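Coproheme decarboxylase (Thermus thermophilus, PDB 1VDH) catalyses the hydrogen peroxide-dependent decarboxylation of iron-coproporphyrin III to heme b, the last step of the coproporphyrin-dependent pathway, working as a homopentamer. Local coordinates at residues Met147-Gln152 against Asp220-Arg225. Sequence-based numbering, arbitrary orientation.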
ATOM      1  N   MET A 147      -2.554  11.405 -13.420  1.00  6.70           N
ATOM      2  CA  MET A 147      -1.138  11.353 -13.766  1.00  6.25           C
ATOM      3  C   MET A 147      -0.384  12.570 -13.255  1.00  5.95           C
ATOM      4  O   MET A 147      -0.988  13.587 -12.913  1.00  4.39           O
ATOM      5  CB  MET A 147      -0.955  11.247 -15.293  1.00  7.52           C
ATOM      6  CG  MET A 147      -1.399  12.479 -16.087  1.00 11.42           C
ATOM      7  SD  MET A 147      -1.111  12.314 -17.885  1.00 13.02           S
ATOM      8  CE  MET A 147       0.657  12.537 -17.974  1.00 14.26           C
ATOM      9  N   ASN A 148       0.937  12.421 -13.173  1.00  6.74           N
ATOM     10  CA  ASN A 148       1.855  13.482 -12.765  1.00  6.91           C
ATOM     11  C   ASN A 148       2.886  13.613 -13.878  1.00  8.79           C
ATOM     12  O   ASN A 148       3.004  12.737 -14.741  1.00  7.57           O
ATOM     13  CB  ASN A 148       2.668  13.090 -11.521  1.00  6.48           C
ATOM     14  CG  ASN A 148       1.819  12.836 -10.302  1.00  7.80           C
ATOM     15  OD1 ASN A 148       2.160  11.995  -9.472  1.00 11.91           O
ATOM     16  ND2 ASN A 148       0.728  13.573 -10.168  1.00  3.74           N
ATOM     17  N   LYS A 149       3.641  14.707 -13.839  1.00  7.33           N
ATOM     18  CA  LYS A 149       4.733  14.917 -14.773  1.00  8.27           C
ATOM     19  C   LYS A 149       5.950  14.616 -13.906  1.00  9.00           C
ATOM     20  O   LYS A 149       6.119  15.187 -12.819  1.00  6.52           O
ATOM     21  CB  LYS A 149       4.758  16.352 -15.302  1.00  9.19           C
ATOM     22  CG  LYS A 149       3.957  16.545 -16.592  1.00  8.89           C
ATOM     23  CD  LYS A 149       4.653  15.899 -17.784  1.00  9.50           C
ATOM     24  CE  LYS A 149       3.941  16.222 -19.103  1.00  9.64           C
ATOM     25  NZ  LYS A 149       2.573  15.637 -19.185  1.00 10.80           N
ATOM     26  N   ARG A 150       6.753  13.664 -14.362  1.00  9.27           N
ATOM     27  CA  ARG A 150       7.930  13.210 -13.639  1.00 10.58           C
ATOM     28  C   ARG A 150       8.960  14.266 -13.236  1.00 11.33           C
ATOM     29  O   ARG A 150       9.227  15.216 -13.976  1.00  9.96           O
ATOM     30  CB  ARG A 150       8.604  12.089 -14.433  1.00 11.98           C
ATOM     31  CG  ARG A 150       9.805  11.454 -13.759  1.00 15.60           C
ATOM     32  CD  ARG A 150      10.406  10.365 -14.634  1.00 16.56           C
ATOM     33  NE  ARG A 150       9.540   9.190 -14.744  1.00 20.32           N
ATOM     34  CZ  ARG A 150       9.735   8.198 -15.607  1.00 21.41           C
ATOM     35  NH1 ARG A 150       8.909   7.161 -15.624  1.00 21.84           N
ATOM     36  NH2 ARG A 150      10.740   8.255 -16.473  1.00 20.68           N
ATOM     37  N   ARG A 151       9.507  14.080 -12.035  1.00  9.82           N
ATOM     38  CA  ARG A 151      10.538  14.939 -11.463  1.00 11.47           C
ATOM     39  C   ARG A 151      11.565  13.989 -10.849  1.00 13.50           C
ATOM     40  O   ARG A 151      11.750  13.958  -9.634  1.00 14.14           O
ATOM     41  CB  ARG A 151       9.955  15.853 -10.371  1.00 10.77           C
ATOM     42  CG  ARG A 151       8.982  16.920 -10.877  1.00  9.60           C
ATOM     43  CD  ARG A 151       8.395  17.739  -9.724  1.00 10.80           C
ATOM     44  NE  ARG A 151       7.688  16.889  -8.760  1.00 10.05           N
ATOM     45  CZ  ARG A 151       8.093  16.677  -7.511  1.00 10.16           C
ATOM     46  NH1 ARG A 151       7.393  15.883  -6.714  1.00 10.22           N
ATOM     47  NH2 ARG A 151       9.188  17.270  -7.053  1.00  8.23           N
ATOM     48  N   GLN A 152      12.193  13.172 -11.691  1.00 15.76           N
ATOM     49  CA  GLN A 152      13.179  12.203 -11.213  1.00 18.10           C
ATOM     50  C   GLN A 152      14.475  12.284 -12.010  1.00 18.49           C
ATOM     51  O   GLN A 152      14.472  12.107 -13.232  1.00 17.29           O
ATOM     52  CB  GLN A 152      12.624  10.774 -11.315  1.00 21.50           C
ATOM     53  CG  GLN A 152      11.295  10.517 -10.598  1.00 27.87           C
ATOM     54  CD  GLN A 152      11.379  10.634  -9.079  1.00 31.04           C
ATOM     55  OE1 GLN A 152      10.398  10.978  -8.422  1.00 34.00           O
ATOM     56  NE2 GLN A 152      12.547  10.333  -8.518  1.00 32.94           N
ATOM     57  N   ASP A 220       5.843   8.811 -27.360  1.00  8.56           N
ATOM     58  CA  ASP A 220       6.198  10.227 -27.530  1.00 10.50           C
ATOM     59  C   ASP A 220       7.137  10.519 -26.363  1.00  9.63           C
ATOM     60  O   ASP A 220       6.905  10.033 -25.256  1.00 10.48           O
ATOM     61  CB  ASP A 220       4.964  11.135 -27.413  1.00  8.90           C
ATOM     62  CG  ASP A 220       3.972  10.944 -28.554  1.00 12.85           C
ATOM     63  OD1 ASP A 220       4.388  10.536 -29.658  1.00 11.49           O
ATOM     64  OD2 ASP A 220       2.767  11.214 -28.341  1.00 11.82           O
ATOM     65  N   GLU A 221       8.185  11.307 -26.594  1.00  9.75           N
ATOM     66  CA  GLU A 221       9.139  11.604 -25.525  1.00  8.76           C
ATOM     67  C   GLU A 221       8.496  12.164 -24.257  1.00  9.47           C
ATOM     68  O   GLU A 221       8.875  11.783 -23.146  1.00  8.20           O
ATOM     69  CB  GLU A 221      10.254  12.536 -26.012  1.00  9.42           C
ATOM     70  CG  GLU A 221      11.355  12.745 -24.966  1.00  8.99           C
ATOM     71  CD  GLU A 221      12.583  13.473 -25.502  1.00 13.42           C
ATOM     72  OE1 GLU A 221      12.709  13.644 -26.734  1.00 10.63           O
ATOM     73  OE2 GLU A 221      13.433  13.866 -24.681  1.00 15.50           O
ATOM     74  N   VAL A 222       7.501  13.034 -24.424  1.00  9.69           N
ATOM     75  CA  VAL A 222       6.820  13.630 -23.280  1.00  9.60           C
ATOM     76  C   VAL A 222       6.249  12.569 -22.336  1.00  8.58           C
ATOM     77  O   VAL A 222       6.367  12.693 -21.118  1.00  7.87           O
ATOM     78  CB  VAL A 222       5.713  14.622 -23.723  1.00 10.44           C
ATOM     79  CG1 VAL A 222       4.620  13.905 -24.513  1.00  9.72           C
ATOM     80  CG2 VAL A 222       5.134  15.335 -22.509  1.00 11.76           C
ATOM     81  N   SER A 223       5.674  11.506 -22.898  1.00  8.63           N
ATOM     82  CA  SER A 223       5.112  10.435 -22.083  1.00  8.73           C
ATOM     83  C   SER A 223       6.184   9.435 -21.650  1.00  8.43           C
ATOM     84  O   SER A 223       6.256   9.062 -20.482  1.00  8.82           O
ATOM     85  CB  SER A 223       4.000   9.700 -22.842  1.00 10.45           C
ATOM     86  OG  SER A 223       2.975  10.591 -23.256  1.00 14.08           O
ATOM     87  N   ALA A 224       7.011   9.007 -22.599  1.00  8.53           N
ATOM     88  CA  ALA A 224       8.067   8.038 -22.324  1.00  8.85           C
ATOM     89  C   ALA A 224       9.003   8.450 -21.190  1.00  8.38           C
ATOM     90  O   ALA A 224       9.345   7.628 -20.332  1.00  8.00           O
ATOM     91  CB  ALA A 224       8.866   7.749 -23.598  1.00  8.84           C
ATOM     92  N   ARG A 225       9.397   9.721 -21.174  1.00  7.76           N
ATOM     93  CA  ARG A 225      10.304  10.226 -20.146  1.00  8.25           C
ATOM     94  C   ARG A 225       9.656  10.941 -18.962  1.00  8.76           C
ATOM     95  O   ARG A 225      10.177  10.877 -17.848  1.00  9.07           O
ATOM     96  CB  ARG A 225      11.350  11.170 -20.763  1.00  8.51           C
ATOM     97  CG  ARG A 225      12.400  10.490 -21.634  1.00 10.66           C
ATOM     98  CD  ARG A 225      13.440  11.492 -22.139  1.00 10.30           C
ATOM     99  NE  ARG A 225      14.166  12.139 -21.045  1.00 13.61           N
ATOM    100  CZ  ARG A 225      15.067  13.106 -21.205  1.00 15.38           C
ATOM    101  NH1 ARG A 225      15.364  13.552 -22.420  1.00 14.83           N
ATOM    102  NH2 ARG A 225      15.679  13.628 -20.150  1.00 13.79           N
TER
HETATM  103  O   HOH W   1       3.775  12.866 -19.669  1.00 11.87           O
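K149 and R150 reach from near the end of strand 141-152 to the short helix that V222, A224 and R225 belong to, in the dimeric α+β barrel (ferredoxin-like) fold of the chlorite dismutase family. The aliphatic part of K149 meets V222 first: CE of K149 lies 3.7 Å from CG2 of V222, the two side chains crossing at a slant. Bends at chi2 (-72°) and chi4 curl the lysine toward the helix, where a water takes a hydrogen bond from NZ of K149 (3.1 Å) and gives one to the carbonyl O of V222 (3.0 Å). W157 and W198 add cation-pi contacts to the ammonium.

R150 works differently. Its CG stands anti to the backbone N (chi1 -176°), and the chain runs on extended until chi3 bends it, carrying the arginine past the carbonyl O of R225. O of R225 sits 3.3 Å from CD of R150 and 3.0 Å from NH2 of R150, obliquely placed against the guanidinium. R150 also reaches a second subunit, through a weak hydrogen bond from NH1 to the backbone O of R151 there. Replacing it with an alanine would probably open a gap beside the R225 carbonyl and cost that weak intersubunit bond.

M147, N148, K149 and S223 are all predicted to bind iron-coproporphyrin III, and V222 also packs on H172, the predicted axial ligand of its iron, so this contact joins two parts of the probable porphyrin site. The bond from CA to CB of R225 leads away from 147-152, and its NE forms a salt bridge with D155. One turn back along the helix, NH1 of R225 forms a salt bridge to OE2 of E221 at 3.0 Å, the carboxylate oxygen lying 29° out of the guanidinium plane.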